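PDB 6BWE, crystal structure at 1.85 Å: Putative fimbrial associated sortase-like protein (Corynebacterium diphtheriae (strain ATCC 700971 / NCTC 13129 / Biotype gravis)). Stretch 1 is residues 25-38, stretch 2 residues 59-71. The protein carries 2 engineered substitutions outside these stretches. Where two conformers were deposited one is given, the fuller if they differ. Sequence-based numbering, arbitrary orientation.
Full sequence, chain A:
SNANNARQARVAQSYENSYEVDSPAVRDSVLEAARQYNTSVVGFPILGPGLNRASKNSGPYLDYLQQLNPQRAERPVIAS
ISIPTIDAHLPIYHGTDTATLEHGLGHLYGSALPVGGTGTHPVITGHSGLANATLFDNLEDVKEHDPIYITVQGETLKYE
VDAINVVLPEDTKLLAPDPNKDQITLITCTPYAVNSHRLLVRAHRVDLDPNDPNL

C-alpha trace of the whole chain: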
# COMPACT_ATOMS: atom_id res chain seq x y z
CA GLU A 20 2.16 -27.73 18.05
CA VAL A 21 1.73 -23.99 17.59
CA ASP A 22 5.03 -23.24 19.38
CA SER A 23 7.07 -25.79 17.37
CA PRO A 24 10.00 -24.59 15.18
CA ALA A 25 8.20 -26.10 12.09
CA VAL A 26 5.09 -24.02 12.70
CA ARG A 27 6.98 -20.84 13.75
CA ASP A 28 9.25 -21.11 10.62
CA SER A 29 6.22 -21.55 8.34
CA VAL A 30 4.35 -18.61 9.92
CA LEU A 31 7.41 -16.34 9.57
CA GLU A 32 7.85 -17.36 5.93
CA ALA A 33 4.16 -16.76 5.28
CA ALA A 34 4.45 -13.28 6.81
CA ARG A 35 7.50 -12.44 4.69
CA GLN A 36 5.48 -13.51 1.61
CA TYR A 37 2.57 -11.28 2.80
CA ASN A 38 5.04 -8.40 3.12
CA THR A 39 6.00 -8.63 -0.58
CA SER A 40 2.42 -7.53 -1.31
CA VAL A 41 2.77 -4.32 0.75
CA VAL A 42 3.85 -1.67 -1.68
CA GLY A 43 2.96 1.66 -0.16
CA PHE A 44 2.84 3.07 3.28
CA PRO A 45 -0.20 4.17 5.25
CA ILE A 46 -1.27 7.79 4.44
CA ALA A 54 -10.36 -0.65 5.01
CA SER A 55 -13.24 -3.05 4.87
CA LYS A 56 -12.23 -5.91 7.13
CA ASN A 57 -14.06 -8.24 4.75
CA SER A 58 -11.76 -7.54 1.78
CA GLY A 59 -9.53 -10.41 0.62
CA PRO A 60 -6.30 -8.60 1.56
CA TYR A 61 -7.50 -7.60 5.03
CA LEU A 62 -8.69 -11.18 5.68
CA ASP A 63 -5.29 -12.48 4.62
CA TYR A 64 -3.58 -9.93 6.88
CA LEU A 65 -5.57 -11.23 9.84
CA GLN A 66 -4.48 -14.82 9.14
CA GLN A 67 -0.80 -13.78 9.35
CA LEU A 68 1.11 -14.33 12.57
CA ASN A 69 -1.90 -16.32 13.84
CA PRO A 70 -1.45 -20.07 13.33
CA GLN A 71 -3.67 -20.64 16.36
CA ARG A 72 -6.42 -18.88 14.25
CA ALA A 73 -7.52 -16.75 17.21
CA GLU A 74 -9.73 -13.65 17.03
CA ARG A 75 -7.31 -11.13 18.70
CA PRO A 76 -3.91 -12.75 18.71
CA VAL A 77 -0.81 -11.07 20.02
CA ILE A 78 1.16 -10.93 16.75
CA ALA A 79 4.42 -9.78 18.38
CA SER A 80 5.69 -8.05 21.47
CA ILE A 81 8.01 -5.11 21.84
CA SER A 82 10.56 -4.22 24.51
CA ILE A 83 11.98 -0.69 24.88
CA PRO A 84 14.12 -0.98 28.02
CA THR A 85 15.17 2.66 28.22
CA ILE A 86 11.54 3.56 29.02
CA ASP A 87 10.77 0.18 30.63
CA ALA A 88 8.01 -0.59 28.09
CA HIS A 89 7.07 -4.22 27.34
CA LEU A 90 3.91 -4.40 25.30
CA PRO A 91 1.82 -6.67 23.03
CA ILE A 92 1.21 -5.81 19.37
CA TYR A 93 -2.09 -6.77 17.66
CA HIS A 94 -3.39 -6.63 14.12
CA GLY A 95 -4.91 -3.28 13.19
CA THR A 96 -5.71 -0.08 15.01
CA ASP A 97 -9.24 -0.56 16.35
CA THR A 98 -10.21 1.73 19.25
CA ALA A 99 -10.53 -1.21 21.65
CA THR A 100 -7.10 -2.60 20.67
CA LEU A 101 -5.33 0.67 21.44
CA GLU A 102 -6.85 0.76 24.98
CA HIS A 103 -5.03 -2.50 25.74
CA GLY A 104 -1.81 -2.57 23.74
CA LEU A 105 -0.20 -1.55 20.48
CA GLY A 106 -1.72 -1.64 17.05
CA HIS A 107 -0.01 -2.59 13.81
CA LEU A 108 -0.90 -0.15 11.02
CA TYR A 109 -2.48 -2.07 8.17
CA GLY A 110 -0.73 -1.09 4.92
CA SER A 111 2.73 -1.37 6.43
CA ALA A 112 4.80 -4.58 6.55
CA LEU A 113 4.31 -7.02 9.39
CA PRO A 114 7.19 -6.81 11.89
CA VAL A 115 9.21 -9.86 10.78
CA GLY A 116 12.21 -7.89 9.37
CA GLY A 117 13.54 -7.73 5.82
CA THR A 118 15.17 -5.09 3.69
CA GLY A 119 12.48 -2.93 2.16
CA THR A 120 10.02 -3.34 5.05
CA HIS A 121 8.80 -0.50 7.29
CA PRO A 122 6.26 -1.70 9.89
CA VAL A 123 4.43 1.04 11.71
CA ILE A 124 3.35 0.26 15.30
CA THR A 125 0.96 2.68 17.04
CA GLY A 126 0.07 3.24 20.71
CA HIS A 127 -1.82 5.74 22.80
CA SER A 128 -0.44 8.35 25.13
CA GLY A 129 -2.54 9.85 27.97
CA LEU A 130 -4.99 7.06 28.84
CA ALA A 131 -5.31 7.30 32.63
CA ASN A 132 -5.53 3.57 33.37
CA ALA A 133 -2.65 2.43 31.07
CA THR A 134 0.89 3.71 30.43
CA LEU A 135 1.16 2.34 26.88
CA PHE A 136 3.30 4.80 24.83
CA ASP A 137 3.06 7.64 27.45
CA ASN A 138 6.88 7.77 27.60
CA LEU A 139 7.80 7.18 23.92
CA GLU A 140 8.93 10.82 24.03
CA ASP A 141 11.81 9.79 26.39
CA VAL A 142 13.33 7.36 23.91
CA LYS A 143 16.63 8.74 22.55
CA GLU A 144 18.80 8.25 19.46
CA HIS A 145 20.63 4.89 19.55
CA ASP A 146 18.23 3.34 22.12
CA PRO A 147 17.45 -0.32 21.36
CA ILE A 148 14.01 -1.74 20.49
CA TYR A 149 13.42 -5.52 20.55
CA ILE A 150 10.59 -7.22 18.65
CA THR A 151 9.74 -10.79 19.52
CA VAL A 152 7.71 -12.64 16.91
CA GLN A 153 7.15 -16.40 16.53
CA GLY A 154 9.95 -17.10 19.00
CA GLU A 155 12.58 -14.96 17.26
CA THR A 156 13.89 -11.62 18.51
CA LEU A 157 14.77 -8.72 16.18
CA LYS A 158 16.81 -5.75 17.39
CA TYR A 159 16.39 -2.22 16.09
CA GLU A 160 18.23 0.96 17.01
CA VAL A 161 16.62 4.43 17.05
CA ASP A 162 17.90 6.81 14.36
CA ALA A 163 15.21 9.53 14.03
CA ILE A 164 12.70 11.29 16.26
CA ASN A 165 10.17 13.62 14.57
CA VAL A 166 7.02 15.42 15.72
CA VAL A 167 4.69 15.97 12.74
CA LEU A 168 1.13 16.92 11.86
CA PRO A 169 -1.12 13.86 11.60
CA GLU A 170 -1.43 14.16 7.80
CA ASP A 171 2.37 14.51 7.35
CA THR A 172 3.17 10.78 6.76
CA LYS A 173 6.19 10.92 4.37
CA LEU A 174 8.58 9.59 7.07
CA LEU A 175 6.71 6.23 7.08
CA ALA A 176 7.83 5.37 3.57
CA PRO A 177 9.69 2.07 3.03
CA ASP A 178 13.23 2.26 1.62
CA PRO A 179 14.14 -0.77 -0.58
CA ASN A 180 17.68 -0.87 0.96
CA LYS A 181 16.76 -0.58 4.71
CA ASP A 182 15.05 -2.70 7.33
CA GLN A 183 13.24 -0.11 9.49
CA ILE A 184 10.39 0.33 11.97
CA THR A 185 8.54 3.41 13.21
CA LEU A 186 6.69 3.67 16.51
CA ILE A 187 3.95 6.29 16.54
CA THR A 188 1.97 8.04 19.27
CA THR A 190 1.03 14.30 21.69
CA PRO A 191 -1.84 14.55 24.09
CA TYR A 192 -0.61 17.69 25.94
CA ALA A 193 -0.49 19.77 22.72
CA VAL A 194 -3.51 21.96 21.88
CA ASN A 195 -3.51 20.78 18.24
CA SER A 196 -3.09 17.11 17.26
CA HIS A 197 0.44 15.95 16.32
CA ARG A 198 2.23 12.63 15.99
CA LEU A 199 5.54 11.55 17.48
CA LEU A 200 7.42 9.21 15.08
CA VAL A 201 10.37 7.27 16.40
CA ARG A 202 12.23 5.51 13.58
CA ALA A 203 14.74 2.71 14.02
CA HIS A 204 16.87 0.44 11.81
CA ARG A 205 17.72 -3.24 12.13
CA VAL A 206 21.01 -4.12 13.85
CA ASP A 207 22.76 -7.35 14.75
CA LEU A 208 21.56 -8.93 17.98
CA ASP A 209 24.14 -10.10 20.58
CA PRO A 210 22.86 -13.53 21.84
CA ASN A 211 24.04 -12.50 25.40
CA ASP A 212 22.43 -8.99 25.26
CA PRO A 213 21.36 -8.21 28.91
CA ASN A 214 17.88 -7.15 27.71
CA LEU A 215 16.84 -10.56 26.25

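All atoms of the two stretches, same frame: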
# COMPACT_ATOMS: atom_id res chain seq x y z
N ALA A 25 8.83 -25.88 13.41
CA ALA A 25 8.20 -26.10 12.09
C ALA A 25 7.10 -25.08 11.86
O ALA A 25 7.07 -24.44 10.81
CB ALA A 25 7.62 -27.49 11.96
N VAL A 26 6.20 -24.95 12.83
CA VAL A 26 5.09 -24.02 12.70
C VAL A 26 5.60 -22.57 12.70
O VAL A 26 5.26 -21.79 11.79
CB VAL A 26 3.98 -24.25 13.76
CG1 VAL A 26 2.90 -23.17 13.68
CG2 VAL A 26 3.35 -25.62 13.54
N ARG A 27 6.44 -22.22 13.66
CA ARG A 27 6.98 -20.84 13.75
C ARG A 27 7.70 -20.44 12.44
O ARG A 27 7.42 -19.38 11.91
CB ARG A 27 7.93 -20.67 14.93
CG ARG A 27 7.21 -20.57 16.26
CD ARG A 27 8.15 -20.80 17.43
NE ARG A 27 7.51 -20.31 18.64
CZ ARG A 27 8.14 -20.19 19.81
NH1 ARG A 27 9.41 -20.58 19.93
NH2 ARG A 27 7.51 -19.70 20.85
N ASP A 28 8.57 -21.32 11.93
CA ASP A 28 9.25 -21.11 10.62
C ASP A 28 8.27 -20.88 9.48
O ASP A 28 8.46 -19.94 8.70
CB ASP A 28 10.19 -22.26 10.27
CG ASP A 28 11.43 -22.30 11.13
OD1 ASP A 28 11.67 -21.33 11.89
OD2 ASP A 28 12.17 -23.31 11.04
N SER A 29 7.22 -21.68 9.41
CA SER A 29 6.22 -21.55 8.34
C SER A 29 5.43 -20.23 8.44
O SER A 29 5.17 -19.58 7.43
CB SER A 29 5.29 -22.79 8.30
OG SER A 29 4.11 -22.54 7.56
N VAL A 30 5.09 -19.85 9.66
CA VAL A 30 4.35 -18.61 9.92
C VAL A 30 5.21 -17.38 9.56
O VAL A 30 4.74 -16.42 8.92
CB VAL A 30 3.88 -18.58 11.38
CG1 VAL A 30 3.29 -17.23 11.76
CG2 VAL A 30 2.86 -19.67 11.65
N LEU A 31 6.48 -17.40 9.96
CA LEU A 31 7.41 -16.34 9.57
C LEU A 31 7.57 -16.22 8.05
O LEU A 31 7.52 -15.09 7.50
CB LEU A 31 8.76 -16.53 10.24
CG LEU A 31 8.77 -16.32 11.76
CD1 LEU A 31 10.11 -16.80 12.35
CD2 LEU A 31 8.48 -14.86 12.14
N GLU A 32 7.76 -17.35 7.36
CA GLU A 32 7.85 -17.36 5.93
C GLU A 32 6.58 -16.81 5.30
O GLU A 32 6.63 -16.00 4.37
CB GLU A 32 8.16 -18.77 5.39
CG GLU A 32 9.66 -19.05 5.33
CD GLU A 32 10.36 -18.18 4.28
OE1 GLU A 32 10.12 -18.41 3.06
OE2 GLU A 32 11.10 -17.24 4.66
N ALA A 33 5.43 -17.27 5.79
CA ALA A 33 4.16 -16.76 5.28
C ALA A 33 4.04 -15.25 5.45
O ALA A 33 3.50 -14.55 4.58
CB ALA A 33 2.98 -17.44 5.95
N ALA A 34 4.52 -14.73 6.58
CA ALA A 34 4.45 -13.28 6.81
C ALA A 34 5.41 -12.48 5.93
O ALA A 34 5.10 -11.36 5.51
CB ALA A 34 4.73 -12.96 8.25
N ARG A 35 6.58 -13.03 5.68
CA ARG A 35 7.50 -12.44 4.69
C ARG A 35 6.88 -12.41 3.28
O ARG A 35 7.01 -11.41 2.58
CB ARG A 35 8.82 -13.19 4.62
CG ARG A 35 9.69 -13.02 5.83
CD ARG A 35 10.96 -13.86 5.70
NE ARG A 35 11.51 -14.01 7.04
CZ ARG A 35 11.64 -15.14 7.73
NH1 ARG A 35 11.31 -16.33 7.22
NH2 ARG A 35 12.14 -15.07 8.96
N GLN A 36 6.21 -13.48 2.88
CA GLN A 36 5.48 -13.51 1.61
C GLN A 36 4.36 -12.42 1.58
O GLN A 36 4.22 -11.67 0.57
CB GLN A 36 4.87 -14.89 1.37
CG GLN A 36 4.02 -14.95 0.11
CD GLN A 36 3.50 -16.32 -0.24
OE1 GLN A 36 3.85 -16.91 -1.28
NE2 GLN A 36 2.63 -16.82 0.59
N TYR A 37 3.59 -12.33 2.66
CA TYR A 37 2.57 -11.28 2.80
C TYR A 37 3.22 -9.90 2.58
O TYR A 37 2.73 -9.09 1.78
CB TYR A 37 1.84 -11.35 4.16
CG TYR A 37 0.97 -10.15 4.39
CD1 TYR A 37 -0.33 -10.11 3.95
CD2 TYR A 37 1.50 -9.00 4.97
CE1 TYR A 37 -1.11 -8.98 4.10
CE2 TYR A 37 0.73 -7.85 5.12
CZ TYR A 37 -0.56 -7.83 4.69
OH TYR A 37 -1.30 -6.68 4.87
N ASN A 38 4.34 -9.68 3.25
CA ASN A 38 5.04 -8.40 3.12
C ASN A 38 5.44 -7.99 1.70
O ASN A 38 5.48 -6.78 1.40
CB ASN A 38 6.26 -8.35 4.01
CG ASN A 38 5.90 -8.13 5.46
OD1 ASN A 38 4.73 -7.83 5.80
ND2 ASN A 38 6.89 -8.29 6.34
N GLY A 59 -10.51 -9.34 0.69
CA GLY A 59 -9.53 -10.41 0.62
C GLY A 59 -8.20 -10.07 1.29
O GLY A 59 -7.68 -10.85 2.06
N PRO A 60 -7.61 -8.91 0.95
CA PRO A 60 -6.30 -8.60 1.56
C PRO A 60 -6.35 -8.42 3.06
O PRO A 60 -5.40 -8.83 3.73
CB PRO A 60 -5.90 -7.29 0.88
CG PRO A 60 -6.54 -7.41 -0.48
CD PRO A 60 -7.88 -8.02 -0.19
N TYR A 61 -7.42 -7.80 3.58
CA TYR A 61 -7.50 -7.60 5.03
C TYR A 61 -7.69 -8.95 5.75
O TYR A 61 -7.06 -9.21 6.77
CB TYR A 61 -8.56 -6.57 5.44
CG TYR A 61 -8.29 -6.03 6.82
CD1 TYR A 61 -8.82 -6.66 7.96
CD2 TYR A 61 -7.48 -4.91 7.01
CE1 TYR A 61 -8.58 -6.18 9.22
CE2 TYR A 61 -7.24 -4.42 8.29
CZ TYR A 61 -7.79 -5.07 9.39
OH TYR A 61 -7.58 -4.59 10.66
N LEU A 62 -8.49 -9.82 5.15
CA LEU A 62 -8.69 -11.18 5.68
C LEU A 62 -7.38 -11.96 5.70
O LEU A 62 -7.11 -12.69 6.67
CB LEU A 62 -9.73 -11.96 4.86
CG LEU A 62 -11.14 -11.44 5.09
CD1 LEU A 62 -12.08 -12.09 4.08
CD2 LEU A 62 -11.57 -11.65 6.56
N ASP A 63 -6.59 -11.83 4.64
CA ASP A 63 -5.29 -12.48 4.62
C ASP A 63 -4.32 -11.93 5.66
O ASP A 63 -3.64 -12.70 6.35
CB ASP A 63 -4.65 -12.38 3.24
CG ASP A 63 -3.47 -13.29 3.10
OD1 ASP A 63 -3.67 -14.54 2.95
OD2 ASP A 63 -2.33 -12.79 3.17
N TYR A 64 -4.30 -10.61 5.80
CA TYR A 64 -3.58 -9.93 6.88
C TYR A 64 -3.86 -10.54 8.26
O TYR A 64 -2.95 -10.85 9.01
CB TYR A 64 -3.94 -8.47 6.87
CG TYR A 64 -3.47 -7.64 7.99
CD1 TYR A 64 -2.11 -7.34 8.16
CD2 TYR A 64 -4.39 -7.00 8.82
CE1 TYR A 64 -1.71 -6.48 9.18
CE2 TYR A 64 -4.02 -6.15 9.81
CZ TYR A 64 -2.69 -5.92 10.03
OH TYR A 64 -2.34 -5.03 11.03
N LEU A 65 -5.14 -10.72 8.54
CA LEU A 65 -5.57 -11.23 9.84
C LEU A 65 -5.17 -12.68 10.08
O LEU A 65 -4.97 -13.05 11.23
CB LEU A 65 -7.08 -11.07 9.98
CG LEU A 65 -7.58 -9.63 10.10
CD1 LEU A 65 -9.09 -9.66 10.21
CD2 LEU A 65 -6.95 -8.84 11.24
N GLN A 66 -5.02 -13.47 9.02
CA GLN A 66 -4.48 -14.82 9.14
C GLN A 66 -2.98 -14.86 9.43
O GLN A 66 -2.45 -15.88 9.88
CB GLN A 66 -4.77 -15.60 7.85
CG GLN A 66 -6.24 -15.75 7.55
CD GLN A 66 -6.43 -16.52 6.26
OE1 GLN A 66 -5.97 -17.66 6.14
NE2 GLN A 66 -7.05 -15.90 5.27
N GLN A 67 -2.26 -13.75 9.18
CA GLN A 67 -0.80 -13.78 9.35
C GLN A 67 -0.47 -13.67 10.83
O GLN A 67 -1.19 -13.00 11.59
CB GLN A 67 -0.10 -12.69 8.58
CG GLN A 67 -0.40 -12.70 7.07
CD GLN A 67 0.01 -14.00 6.38
OE1 GLN A 67 0.99 -14.65 6.77
NE2 GLN A 67 -0.70 -14.35 5.28
N LEU A 68 0.63 -14.29 11.21
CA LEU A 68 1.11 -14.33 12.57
C LEU A 68 0.04 -14.86 13.54
O LEU A 68 -0.05 -14.42 14.68
CB LEU A 68 1.67 -12.98 13.01
CG LEU A 68 2.79 -12.41 12.13
CD1 LEU A 68 3.18 -11.04 12.60
CD2 LEU A 68 3.99 -13.32 12.12
N ASN A 69 -0.74 -15.83 13.08
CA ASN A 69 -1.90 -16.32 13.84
C ASN A 69 -2.21 -17.77 13.48
O ASN A 69 -3.33 -18.10 13.03
CB ASN A 69 -3.06 -15.41 13.53
CG ASN A 69 -4.33 -15.73 14.27
OD1 ASN A 69 -4.33 -16.38 15.32
ND2 ASN A 69 -5.46 -15.22 13.73
N PRO A 70 -1.24 -18.66 13.68
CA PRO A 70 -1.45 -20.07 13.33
C PRO A 70 -2.49 -20.72 14.24
O PRO A 70 -3.13 -21.66 13.86
CB PRO A 70 -0.07 -20.71 13.58
CG PRO A 70 0.50 -19.86 14.64
CD PRO A 70 0.11 -18.46 14.21
N GLN A 71 -2.65 -20.20 15.44
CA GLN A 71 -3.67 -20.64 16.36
C GLN A 71 -5.08 -20.21 15.88
O GLN A 71 -6.05 -20.65 16.45
CB GLN A 71 -3.34 -20.21 17.81
CG GLN A 71 -3.37 -18.69 18.13
CD GLN A 71 -2.14 -17.87 17.73
OE1 GLN A 71 -1.38 -18.25 16.82
NE2 GLN A 71 -1.94 -16.74 18.40
O HOH W 1 2.13 -15.48 8.98

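Residues 25-38 lie within a longer helix, while stretch 2 opens with a helix from Gly 59 and then leaves it through a type II turn from Gln 66 to Asn 69. The helix axes run roughly antiparallel, at 152°, and approach no closer than 10.7 Å. The CA atoms of Tyr 37 and Tyr 64 are 7.5 Å apart, those of Ala 34 and Gln 67 5.9 Å.

No direct hydrogen bond joins the stretches; packing and one water do. Val 30, its CB directed toward stretch 2, sets CG1 4.0 Å from Leu 68 CD2 and CG2 3.7 Å from Pro 70 CB, so its two methyls meet apolar surface. Val 26 CG1 extends this patch, 3.9 Å from Pro 70 CB. Ala 34 has only a methyl group, directed sideways, its CB 4.0 Å from Leu 68 CD2.

Tyr 37 buries the largest area here; its long, flat side chain reaches both Tyr 64 and Asp 63. The two tyrosine rings lie obliquely, Tyr 37 CZ 3.8 Å from Tyr 64 CD1, and the Tyr 37 edge meets Asp 63, with Tyr 37 CD1 3.4 Å from Asp 63 OD2. That carboxylate also accepts a hydrogen bond from Gln 67 (NE2 to Asp 63 OD2, 3.1 Å). The water bridges the stretches, donating to Val 30 O (2.8 Å) and Gln 67 OE1 (2.6 Å) and accepting from Leu 68 N (2.9 Å).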